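PDB 5XFT: dehydroascorbate reductase from Chlamydomonas reinhardtii, which probably catalyses the glutathione-dependent reduction of L-dehydroascorbate to L-ascorbate, with glutathione disulfide as the other product. Local coordinates for residues D20-H25 against L162-V167; P144-G147 against G153-C156; F104-A109 against A119-A124; A168-H171 against W175-P178. All coordinates share one frame; numbering follows the deposited sequence.

Contact 1 is buried close to the centre of the chain and joins the thioredoxin-like part to the helical part. Contact 2 is also buried, but the centres of contacts 3 and 4 lie about 18 Å from the centre of the chain, and both are only partly buried. Helix 153-173 serves three of the four: its start in contact 2, its middle in contact 1 and its last turns in contact 4. Phe107 of contact 3 packs on His164 of contact 1 and on Ala168 and Leu169 of contact 4. The chemistry changes with place. Contact 1 rests on a histidine edge, contact 2 on a buried carboxylate, contact 3 on alkyl packing and contact 4 on a CH-pi contact.

Contact 1. Residues D20-H25 against L162-V167; sequences DCPFCH and LYHAVV
This buried interdomain contact of the glutathione S-transferase fold sets Asp20, Pro22 and His25 against Tyr163 and His164. Asp20 lies in the loop just before helix 22-33, and Pro22 and His25 in its first turn, in the thioredoxin-like domain. The other two belong to helix 153-173, in the middle of the helical domain.

His164 does most of the work. Its CG is anti to the carbonyl carbon, chi1 -80°, and the ring reaches across to the segment 20-25. NE2 meets the backbone at the ring edge: His164 NE2 lies 2.6 Å from Asp20 O, but the N-H...O angle of 124° makes the hydrogen bond weak. The second ring nitrogen, ND1, is hydrogen-bonded to Trp211 NE1, so each nitrogen has a partner, that of NE2 being a weak one. The planes of the Asp20 carboxylate and the His164 ring are 20° apart, and Asp20 OD2 is 3.6 Å from His164 CE1. Pro22 covers one ring face, with Pro22 CB 4.0 Å from His164 NE2.

Cys21 and Cys24 form a CxxC sequence at a helix start, a pattern that resembles thioredoxin-type thiol sites. Cys21 is the N-cap of this helix, and its SG accepts the backbone N-H of Cys24 at 3.5 Å.

His25 and Tyr163 make a looser second contact. Their polar ends are held outside it: His25 ND1 by Tyr202 OH, and Tyr163 OH by Asp201. At the edge of the His25 ring, CE1 comes within 4.3 Å of Tyr163 CD2.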
loop_
_atom_site.group_PDB
_atom_site.type_symbol
_atom_site.label_atom_id
_atom_site.label_comp_id
_atom_site.label_asym_id
_atom_site.label_seq_id
_atom_site.Cartn_x
_atom_site.Cartn_y
_atom_site.Cartn_z
ATOM N N ASP A 20 -6.031 4.414 -6.509
ATOM C CA ASP A 20 -6.077 3.496 -5.375
ATOM C C ASP A 20 -5.005 2.406 -5.364
ATOM O O ASP A 20 -5.066 1.524 -4.498
ATOM C CB ASP A 20 -7.451 2.828 -5.324
ATOM C CG ASP A 20 -7.737 2.016 -6.571
ATOM O OD1 ASP A 20 -7.605 2.575 -7.681
ATOM O OD2 ASP A 20 -8.049 0.811 -6.450
ATOM N N CYS A 21 -4.041 2.421 -6.280
ATOM C CA CYS A 21 -3.095 1.307 -6.365
ATOM C C CYS A 21 -2.322 1.139 -5.061
ATOM O O CYS A 21 -1.648 2.082 -4.622
ATOM C CB CYS A 21 -2.113 1.499 -7.512
ATOM S SG CYS A 21 -0.860 0.191 -7.586
ATOM N N PRO A 22 -2.385 -0.028 -4.418
ATOM C CA PRO A 22 -1.711 -0.185 -3.116
ATOM C C PRO A 22 -0.195 -0.242 -3.211
ATOM O O PRO A 22 0.479 0.050 -2.213
ATOM C CB PRO A 22 -2.288 -1.504 -2.582
ATOM C CG PRO A 22 -2.662 -2.273 -3.811
ATOM C CD PRO A 22 -3.133 -1.236 -4.810
ATOM N N PHE A 23 0.364 -0.600 -4.371
ATOM C CA PHE A 23 1.816 -0.645 -4.517
ATOM C C PHE A 23 2.394 0.751 -4.738
ATOM O O PHE A 23 3.396 1.130 -4.108
ATOM C CB PHE A 23 2.182 -1.601 -5.654
ATOM C CG PHE A 23 1.597 -2.971 -5.480
ATOM C CD1 PHE A 23 2.285 -3.942 -4.777
ATOM C CD2 PHE A 23 0.341 -3.278 -5.984
ATOM C CE1 PHE A 23 1.740 -5.207 -4.591
ATOM C CE2 PHE A 23 -0.210 -4.541 -5.801
ATOM C CZ PHE A 23 0.493 -5.506 -5.103
ATOM N N CYS A 24 1.765 1.529 -5.628
ATOM C CA CYS A 24 2.003 2.969 -5.657
ATOM C C CYS A 24 1.858 3.556 -4.267
ATOM O O CYS A 24 2.701 4.344 -3.819
ATOM C CB CYS A 24 1.013 3.661 -6.590
ATOM S SG CYS A 24 1.019 3.146 -8.298
ATOM N N HIS A 25 0.783 3.184 -3.570
ATOM C CA HIS A 25 0.578 3.676 -2.213
ATOM C C HIS A 25 1.775 3.351 -1.328
ATOM O O HIS A 25 2.183 4.173 -0.500
ATOM C CB HIS A 25 -0.710 3.091 -1.631
ATOM C CG HIS A 25 -1.234 3.839 -0.446
ATOM N ND1 HIS A 25 -2.319 3.408 0.284
ATOM C CD2 HIS A 25 -0.827 4.993 0.133
ATOM C CE1 HIS A 25 -2.555 4.259 1.268
ATOM N NE2 HIS A 25 -1.663 5.229 1.200
ATOM N N LEU A 162 -4.166 -3.585 3.887
ATOM C CA LEU A 162 -5.202 -3.664 4.911
ATOM C C LEU A 162 -6.314 -2.656 4.645
ATOM O O LEU A 162 -7.497 -2.955 4.860
ATOM C CB LEU A 162 -4.583 -3.442 6.291
ATOM C CG LEU A 162 -5.514 -3.496 7.499
ATOM C CD1 LEU A 162 -6.030 -4.903 7.720
ATOM C CD2 LEU A 162 -4.791 -2.986 8.733
ATOM N N TYR A 163 -5.946 -1.457 4.187
ATOM C CA TYR A 163 -6.926 -0.444 3.805
ATOM C C TYR A 163 -7.894 -0.995 2.764
ATOM O O TYR A 163 -9.124 -0.959 2.944
ATOM C CB TYR A 163 -6.181 0.777 3.262
ATOM C CG TYR A 163 -6.985 2.053 3.130
ATOM C CD1 TYR A 163 -8.157 2.251 3.847
ATOM C CD2 TYR A 163 -6.566 3.057 2.269
ATOM C CE1 TYR A 163 -8.875 3.421 3.716
ATOM C CE2 TYR A 163 -7.273 4.223 2.133
ATOM C CZ TYR A 163 -8.428 4.405 2.853
ATOM O OH TYR A 163 -9.130 5.578 2.705
ATOM N N HIS A 164 -7.341 -1.527 1.670
ATOM C CA HIS A 164 -8.166 -2.158 0.646
ATOM C C HIS A 164 -9.012 -3.281 1.228
ATOM O O HIS A 164 -10.184 -3.436 0.865
ATOM C CB HIS A 164 -7.284 -2.693 -0.480
ATOM C CG HIS A 164 -6.852 -1.647 -1.455
ATOM N ND1 HIS A 164 -7.217 -1.676 -2.784
ATOM C CD2 HIS A 164 -6.086 -0.542 -1.297
ATOM C CE1 HIS A 164 -6.694 -0.634 -3.404
ATOM N NE2 HIS A 164 -6.003 0.071 -2.525
ATOM N N ALA A 165 -8.440 -4.072 2.139
ATOM C CA ALA A 165 -9.158 -5.225 2.675
ATOM C C ALA A 165 -10.401 -4.789 3.441
ATOM O O ALA A 165 -11.513 -5.250 3.156
ATOM C CB ALA A 165 -8.234 -6.061 3.563
ATOM N N VAL A 166 -10.241 -3.885 4.410
ATOM C CA VAL A 166 -11.393 -3.511 5.225
ATOM C C VAL A 166 -12.422 -2.755 4.389
ATOM O O VAL A 166 -13.624 -3.052 4.450
ATOM C CB VAL A 166 -10.959 -2.725 6.482
ATOM C CG1 VAL A 166 -9.994 -3.552 7.319
ATOM C CG2 VAL A 166 -10.329 -1.388 6.132
ATOM N N VAL A 167 -11.973 -1.810 3.554
ATOM C CA VAL A 167 -12.919 -1.000 2.787
ATOM C C VAL A 167 -13.676 -1.865 1.787
ATOM O O VAL A 167 -14.916 -1.915 1.783
ATOM C CB VAL A 167 -12.193 0.160 2.085
ATOM C CG1 VAL A 167 -13.121 0.839 1.092
ATOM C CG2 VAL A 167 -11.685 1.162 3.113
#

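Contact 2. Residues P144-G147 against G153-C156; sequences PLFG and GTDC
Asp155 and Phe146 both have CG anti to the carbonyl carbon, chi1 -71° and -70°. These torsions turn the carboxylate of Asp155 toward the loop backbone and bring the Phe146 ring beside the first turn of helix 153-173.

The two carboxylate oxygens grip two successive backbone amides. Phe146 N donates to the syn lone pair of Asp155 OD1, 3.1 Å away. Gly147 N donates to Asp155 OD2 at 3.2 Å, also on the syn side but tilted out of the carboxylate plane. OD1 has a further hydrogen bond, with Tyr187 OH. OD2 takes a weak one from the backbone N of Asn152, the residue just before the helix. That bond corresponds to the aspartate half of a capping box, consistent with the N-capping motif known at this helix in glutathione S-transferases. The buried carboxylate therefore ties the loop to the helix start.

Carbon atoms of the loop also pack here. Thr154 CG2 sits over one face of the Phe146 ring in an apolar CH-pi contact, 3.7 Å from the ring centroid. The carboxylate oxygens touch carbon as well. Asp155 OD1 lies at the edge of the same ring, 3.1 Å from Phe146 CD1, and Leu145 CB comes within 3.4 Å of Asp155 OD2.

Around this cluster, helix 182-193 packs on Leu145 and sends Tyr187 edge-to-face with Phe146, while helix 118-138 touches Phe146 through Met132 and Leu136.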
loop_
_atom_site.group_PDB
_atom_site.type_symbol
_atom_site.label_atom_id
_atom_site.label_comp_id
_atom_site.label_asym_id
_atom_site.label_seq_id
_atom_site.Cartn_x
_atom_site.Cartn_y
_atom_site.Cartn_z
ATOM N N PRO A 144 2.002 1.937 18.210
ATOM C CA PRO A 144 0.887 1.234 17.552
ATOM C C PRO A 144 1.169 0.781 16.122
ATOM O O PRO A 144 0.390 -0.022 15.582
ATOM C CB PRO A 144 -0.239 2.272 17.586
ATOM C CG PRO A 144 0.471 3.586 17.568
ATOM C CD PRO A 144 1.803 3.397 18.248
ATOM N N LEU A 145 2.243 1.255 15.495
ATOM C CA LEU A 145 2.620 0.822 14.159
ATOM C C LEU A 145 3.715 -0.233 14.229
ATOM O O LEU A 145 4.384 -0.409 15.248
ATOM C CB LEU A 145 3.099 2.006 13.319
ATOM C CG LEU A 145 2.276 3.283 13.387
ATOM C CD1 LEU A 145 2.966 4.348 12.578
ATOM C CD2 LEU A 145 0.874 3.030 12.868
ATOM N N PHE A 146 3.905 -0.934 13.111
ATOM C CA PHE A 146 5.007 -1.883 13.022
ATOM C C PHE A 146 6.354 -1.210 13.240
ATOM O O PHE A 146 7.317 -1.886 13.608
ATOM C CB PHE A 146 4.998 -2.590 11.665
ATOM C CG PHE A 146 3.853 -3.543 11.486
ATOM C CD1 PHE A 146 2.715 -3.155 10.797
ATOM C CD2 PHE A 146 3.914 -4.829 12.008
ATOM C CE1 PHE A 146 1.660 -4.026 10.629
ATOM C CE2 PHE A 146 2.860 -5.710 11.840
ATOM C CZ PHE A 146 1.730 -5.307 11.150
ATOM N N GLY A 147 6.443 0.098 13.003
ATOM C CA GLY A 147 7.656 0.843 13.265
ATOM C C GLY A 147 7.510 1.678 14.516
ATOM O O GLY A 147 8.008 2.806 14.590
ATOM N N GLY A 153 8.876 0.043 6.918
ATOM C CA GLY A 153 8.771 -0.615 5.623
ATOM C C GLY A 153 7.609 -1.589 5.579
ATOM O O GLY A 153 6.932 -1.730 4.553
ATOM N N THR A 154 7.350 -2.254 6.710
ATOM C CA THR A 154 6.199 -3.139 6.842
ATOM C C THR A 154 4.893 -2.353 6.883
ATOM O O THR A 154 3.884 -2.791 6.324
ATOM C CB THR A 154 6.364 -3.998 8.094
ATOM O OG1 THR A 154 7.438 -4.925 7.890
ATOM C CG2 THR A 154 5.082 -4.755 8.408
ATOM N N ASP A 155 4.892 -1.190 7.539
ATOM C CA ASP A 155 3.735 -0.305 7.469
ATOM C C ASP A 155 3.459 0.106 6.029
ATOM O O ASP A 155 2.310 0.090 5.570
ATOM C CB ASP A 155 3.974 0.939 8.323
ATOM C CG ASP A 155 3.947 0.652 9.806
ATOM O OD1 ASP A 155 3.082 -0.130 10.250
ATOM O OD2 ASP A 155 4.807 1.209 10.522
ATOM N N CYS A 156 4.515 0.490 5.304
ATOM C CA CYS A 156 4.353 0.956 3.933
ATOM C C CYS A 156 3.834 -0.146 3.025
ATOM O O CYS A 156 3.069 0.134 2.095
ATOM C CB CYS A 156 5.680 1.502 3.404
ATOM S SG CYS A 156 6.249 3.004 4.260
#

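Contact 3. Residues F104-A109 against A119-A124; sequences FPNFRA and ADKVAA
Asn106 and Lys121 cross at about a right angle, and Ala109 and Ala124 flank them. The Asn106 amide reaches over to the neighbouring helix. Its ND2 lies 3.5 Å from Ala124 CB, while its OD1 comes within 3.8 Å of Lys121 CD. These are packing contacts of a polar group on alkyl carbons.

Lys121 starts with CG anti to the carbonyl carbon and then bends at chi2 (-55°) and chi4. The folded chain curls round the methyl of Ala109. Lys121 CG, CD and CE all lie close to it, the nearest being CG, 3.6 Å from Ala109 CB. Its amine is carried past this methyl and makes a long, weak ion pair with Glu117. The CA atoms of Asn106 and Lys121 are 5.4 Å apart, and the two alanines present only methyls to the facing helix.

The axes of the segments 104-109 and 119-124 approach to 8.6 Å and run at 149° to each other. Helices 103-112 and 118-138 follow one another in the chain, and this contact packs them as an antiparallel helical hairpin, part of the helical bundle of the glutathione S-transferase C-terminal domain.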
loop_
_atom_site.group_PDB
_atom_site.type_symbol
_atom_site.label_atom_id
_atom_site.label_comp_id
_atom_site.label_asym_id
_atom_site.label_seq_id
_atom_site.Cartn_x
_atom_site.Cartn_y
_atom_site.Cartn_z
ATOM N N PHE A 104 -3.173 -9.718 1.160
ATOM C CA PHE A 104 -3.736 -9.257 -0.105
ATOM C C PHE A 104 -4.194 -10.401 -1.006
ATOM O O PHE A 104 -5.301 -10.308 -1.559
ATOM C CB PHE A 104 -2.723 -8.344 -0.807
ATOM C CG PHE A 104 -3.196 -7.805 -2.125
ATOM C CD1 PHE A 104 -2.829 -8.418 -3.311
ATOM C CD2 PHE A 104 -4.001 -6.680 -2.180
ATOM C CE1 PHE A 104 -3.262 -7.922 -4.527
ATOM C CE2 PHE A 104 -4.436 -6.180 -3.391
ATOM C CZ PHE A 104 -4.065 -6.803 -4.564
ATOM N N PRO A 105 -3.420 -11.477 -1.211
ATOM C CA PRO A 105 -3.931 -12.567 -2.062
ATOM C C PRO A 105 -5.197 -13.221 -1.539
ATOM O O PRO A 105 -6.087 -13.542 -2.337
ATOM C CB PRO A 105 -2.758 -13.556 -2.098
ATOM C CG PRO A 105 -1.555 -12.714 -1.877
ATOM C CD PRO A 105 -1.991 -11.663 -0.896
ATOM N N ASN A 106 -5.298 -13.461 -0.228
ATOM C CA ASN A 106 -6.503 -14.074 0.324
ATOM C C ASN A 106 -7.692 -13.140 0.179
ATOM O O ASN A 106 -8.788 -13.561 -0.200
ATOM C CB ASN A 106 -6.297 -14.426 1.802
ATOM C CG ASN A 106 -5.268 -15.521 2.011
ATOM O OD1 ASN A 106 -5.082 -16.388 1.160
ATOM N ND2 ASN A 106 -4.590 -15.479 3.148
ATOM N N PHE A 107 -7.486 -11.860 0.502
ATOM C CA PHE A 107 -8.545 -10.866 0.379
ATOM C C PHE A 107 -9.019 -10.731 -1.063
ATOM O O PHE A 107 -10.224 -10.582 -1.324
ATOM C CB PHE A 107 -8.033 -9.541 0.948
ATOM C CG PHE A 107 -8.567 -8.337 0.264
ATOM C CD1 PHE A 107 -9.915 -8.021 0.345
ATOM C CD2 PHE A 107 -7.712 -7.495 -0.426
ATOM C CE1 PHE A 107 -10.405 -6.909 -0.274
ATOM C CE2 PHE A 107 -8.188 -6.375 -1.043
ATOM C CZ PHE A 107 -9.539 -6.076 -0.970
ATOM N N ARG A 108 -8.093 -10.805 -2.010
ATOM C CA ARG A 108 -8.476 -10.778 -3.411
ATOM C C ARG A 108 -9.221 -12.047 -3.802
ATOM O O ARG A 108 -10.252 -11.976 -4.476
ATOM C CB ARG A 108 -7.244 -10.581 -4.292
ATOM C CG ARG A 108 -7.548 -10.686 -5.774
ATOM C CD ARG A 108 -6.294 -10.568 -6.595
ATOM N NE ARG A 108 -5.355 -11.633 -6.278
ATOM C CZ ARG A 108 -4.107 -11.683 -6.726
ATOM N NH1 ARG A 108 -3.638 -10.719 -7.508
ATOM N NH2 ARG A 108 -3.328 -12.696 -6.378
ATOM N N ALA A 109 -8.723 -13.216 -3.389
ATOM C CA ALA A 109 -9.413 -14.459 -3.716
ATOM C C ALA A 109 -10.819 -14.475 -3.136
ATOM O O ALA A 109 -11.708 -15.146 -3.672
ATOM C CB ALA A 109 -8.611 -15.658 -3.209
ATOM N N ALA A 119 -14.764 -20.115 1.521
ATOM C CA ALA A 119 -14.683 -20.402 2.951
ATOM C C ALA A 119 -13.233 -20.576 3.400
ATOM O O ALA A 119 -12.806 -20.018 4.425
ATOM C CB ALA A 119 -15.510 -21.648 3.274
ATOM N N ASP A 120 -12.452 -21.330 2.623
ATOM C CA ASP A 120 -11.041 -21.517 2.947
ATOM C C ASP A 120 -10.298 -20.189 2.927
ATOM O O ASP A 120 -9.515 -19.890 3.834
ATOM C CB ASP A 120 -10.392 -22.507 1.975
ATOM C CG ASP A 120 -10.952 -23.916 2.103
ATOM O OD1 ASP A 120 -11.590 -24.223 3.136
ATOM O OD2 ASP A 120 -10.753 -24.718 1.164
ATOM N N LYS A 121 -10.546 -19.368 1.903
ATOM C CA LYS A 121 -9.838 -18.094 1.799
ATOM C C LYS A 121 -10.179 -17.166 2.963
ATOM O O LYS A 121 -9.315 -16.431 3.457
ATOM C CB LYS A 121 -10.161 -17.433 0.461
ATOM C CG LYS A 121 -9.499 -18.114 -0.734
ATOM C CD LYS A 121 -7.986 -18.223 -0.548
ATOM C CE LYS A 121 -7.295 -18.769 -1.792
ATOM N NZ LYS A 121 -7.852 -20.075 -2.237
ATOM N N VAL A 122 -11.435 -17.181 3.413
ATOM C CA VAL A 122 -11.816 -16.428 4.602
ATOM C C VAL A 122 -11.003 -16.896 5.800
ATOM O O VAL A 122 -10.460 -16.080 6.567
ATOM C CB VAL A 122 -13.330 -16.563 4.855
ATOM C CG1 VAL A 122 -13.712 -15.944 6.197
ATOM C CG2 VAL A 122 -14.121 -15.912 3.736
ATOM N N ALA A 123 -10.890 -18.217 5.972
ATOM C CA ALA A 123 -10.109 -18.738 7.091
ATOM C C ALA A 123 -8.658 -18.256 7.023
ATOM O O ALA A 123 -8.116 -17.726 8.005
ATOM C CB ALA A 123 -10.190 -20.263 7.111
ATOM N N ALA A 124 -8.028 -18.403 5.853
ATOM C CA ALA A 124 -6.633 -18.000 5.692
ATOM C C ALA A 124 -6.453 -16.508 5.953
ATOM O O ALA A 124 -5.512 -16.091 6.649
ATOM C CB ALA A 124 -6.150 -18.368 4.291
#

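Contact 4. Residues A168-H171 against W175-P178; sequences ALKH and WELP
This contact belongs to the C-terminal end of helix 153-173 in the helical domain of the glutathione S-transferase fold. Here the chain leaves the helix and doubles back, so that Trp175 and Glu176 of the following loop lie against Leu169 and Lys170 of the last turns.

The main element is Trp175 packed on Leu169. CG of Trp175 lies opposite the backbone N, chi1 -178°, which places the indole alongside the helix. Leu169 CD1 then sits over one face of the six-membered ring in a CH-pi contact, 3.8 Å from the centroid and 22° off the ring normal. CD1 is displaced toward the rim, and its closest ring atom is Trp175 CE3, at 3.5 Å. Leu169 CB joins in, 3.6 Å from the same CE3. The buried Leu169 also touches Phe107 and Ile110 of helix 103-112 and Leu125 of helix 118-138. Trp175 itself packs on Leu129 of that second helix. The pair thus links the end of helix 153-173 to helices 103-112 and 118-138.

The backbone contributes a weak, somewhat uncertain hydrogen bond from Trp175 N to Leu169 O. The exposed Lys170 and Glu176 run side by side and point the same way. Glu176 is poorly ordered, and the charges stay beyond salt-bridge distance, Lys170 NZ being 4.5 Å from Glu176 OE2. Nearer the backbone, the carbonyl of Trp175 receives a CA-H...O contact, with Lys170 CA 3.1 Å from Trp175 O.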
loop_
_atom_site.group_PDB
_atom_site.type_symbol
_atom_site.label_atom_id
_atom_site.label_comp_id
_atom_site.label_asym_id
_atom_site.label_seq_id
_atom_site.Cartn_x
_atom_site.Cartn_y
_atom_site.Cartn_z
ATOM N N ALA A 168 -12.936 -2.569 0.931
ATOM C CA ALA A 168 -13.560 -3.334 -0.138
ATOM C C ALA A 168 -14.405 -4.473 0.412
ATOM O O ALA A 168 -15.508 -4.729 -0.084
ATOM C CB ALA A 168 -12.492 -3.872 -1.089
ATOM N N LEU A 169 -13.907 -5.171 1.435
ATOM C CA LEU A 169 -14.677 -6.287 1.977
ATOM C C LEU A 169 -15.957 -5.797 2.639
ATOM O O LEU A 169 -17.016 -6.413 2.479
ATOM C CB LEU A 169 -13.835 -7.091 2.962
ATOM C CG LEU A 169 -12.779 -8.030 2.375
ATOM C CD1 LEU A 169 -12.108 -8.789 3.502
ATOM C CD2 LEU A 169 -13.377 -8.985 1.367
ATOM N N LYS A 170 -15.883 -4.681 3.371
ATOM C CA LYS A 170 -17.096 -4.124 3.961
ATOM C C LYS A 170 -18.093 -3.715 2.886
ATOM O O LYS A 170 -19.307 -3.873 3.063
ATOM C CB LYS A 170 -16.749 -2.937 4.858
ATOM C CG LYS A 170 -17.948 -2.122 5.325
ATOM C CD LYS A 170 -18.904 -2.949 6.170
ATOM C CE LYS A 170 -19.970 -2.070 6.808
ATOM N NZ LYS A 170 -20.768 -1.318 5.797
ATOM N N HIS A 171 -17.606 -3.204 1.754
ATOM C CA HIS A 171 -18.537 -2.702 0.747
ATOM C C HIS A 171 -19.164 -3.825 -0.075
ATOM O O HIS A 171 -20.375 -3.816 -0.331
ATOM C CB HIS A 171 -17.834 -1.709 -0.172
ATOM C CG HIS A 171 -18.690 -1.229 -1.298
ATOM N ND1 HIS A 171 -18.728 -1.857 -2.524
ATOM C CD2 HIS A 171 -19.551 -0.188 -1.380
ATOM C CE1 HIS A 171 -19.571 -1.219 -3.317
ATOM N NE2 HIS A 171 -20.081 -0.201 -2.648
ATOM N N TRP A 175 -18.506 -7.928 5.067
ATOM C CA TRP A 175 -17.485 -8.401 5.989
ATOM C C TRP A 175 -16.968 -7.246 6.837
ATOM O O TRP A 175 -16.962 -6.087 6.414
ATOM C CB TRP A 175 -16.336 -9.046 5.214
ATOM C CG TRP A 175 -15.245 -9.626 6.068
ATOM C CD1 TRP A 175 -15.138 -10.919 6.496
ATOM C CD2 TRP A 175 -14.090 -8.939 6.577
ATOM N NE1 TRP A 175 -13.994 -11.077 7.244
ATOM C CE2 TRP A 175 -13.336 -9.877 7.312
ATOM C CE3 TRP A 175 -13.625 -7.621 6.488
ATOM C CZ2 TRP A 175 -12.145 -9.542 7.949
ATOM C CZ3 TRP A 175 -12.444 -7.290 7.122
ATOM C CH2 TRP A 175 -11.718 -8.247 7.845
ATOM N N GLU A 176 -16.544 -7.564 8.054
ATOM C CA GLU A 176 -16.065 -6.533 8.956
ATOM C C GLU A 176 -14.853 -7.036 9.719
ATOM O O GLU A 176 -14.689 -8.240 9.941
ATOM C CB GLU A 176 -17.160 -6.089 9.926
ATOM C CG GLU A 176 -17.342 -4.587 9.961
ATOM C CD GLU A 176 -18.745 -4.185 10.348
ATOM O OE1 GLU A 176 -19.142 -4.441 11.504
ATOM O OE2 GLU A 176 -19.454 -3.615 9.494
ATOM N N LEU A 177 -13.999 -6.097 10.093
ATOM C CA LEU A 177 -12.839 -6.403 10.916
ATOM C C LEU A 177 -13.299 -6.681 12.339
ATOM O O LEU A 177 -13.825 -5.771 12.997
ATOM C CB LEU A 177 -11.862 -5.233 10.880
ATOM C CG LEU A 177 -10.472 -5.442 11.475
ATOM C CD1 LEU A 177 -9.693 -6.452 10.653
ATOM C CD2 LEU A 177 -9.730 -4.121 11.551
ATOM N N PRO A 178 -13.153 -7.906 12.847
ATOM C CA PRO A 178 -13.645 -8.217 14.194
ATOM C C PRO A 178 -13.118 -7.247 15.244
ATOM O O PRO A 178 -11.974 -6.791 15.178
ATOM C CB PRO A 178 -13.130 -9.639 14.440
ATOM C CG PRO A 178 -13.013 -10.225 13.077
ATOM C CD PRO A 178 -12.635 -9.100 12.153
#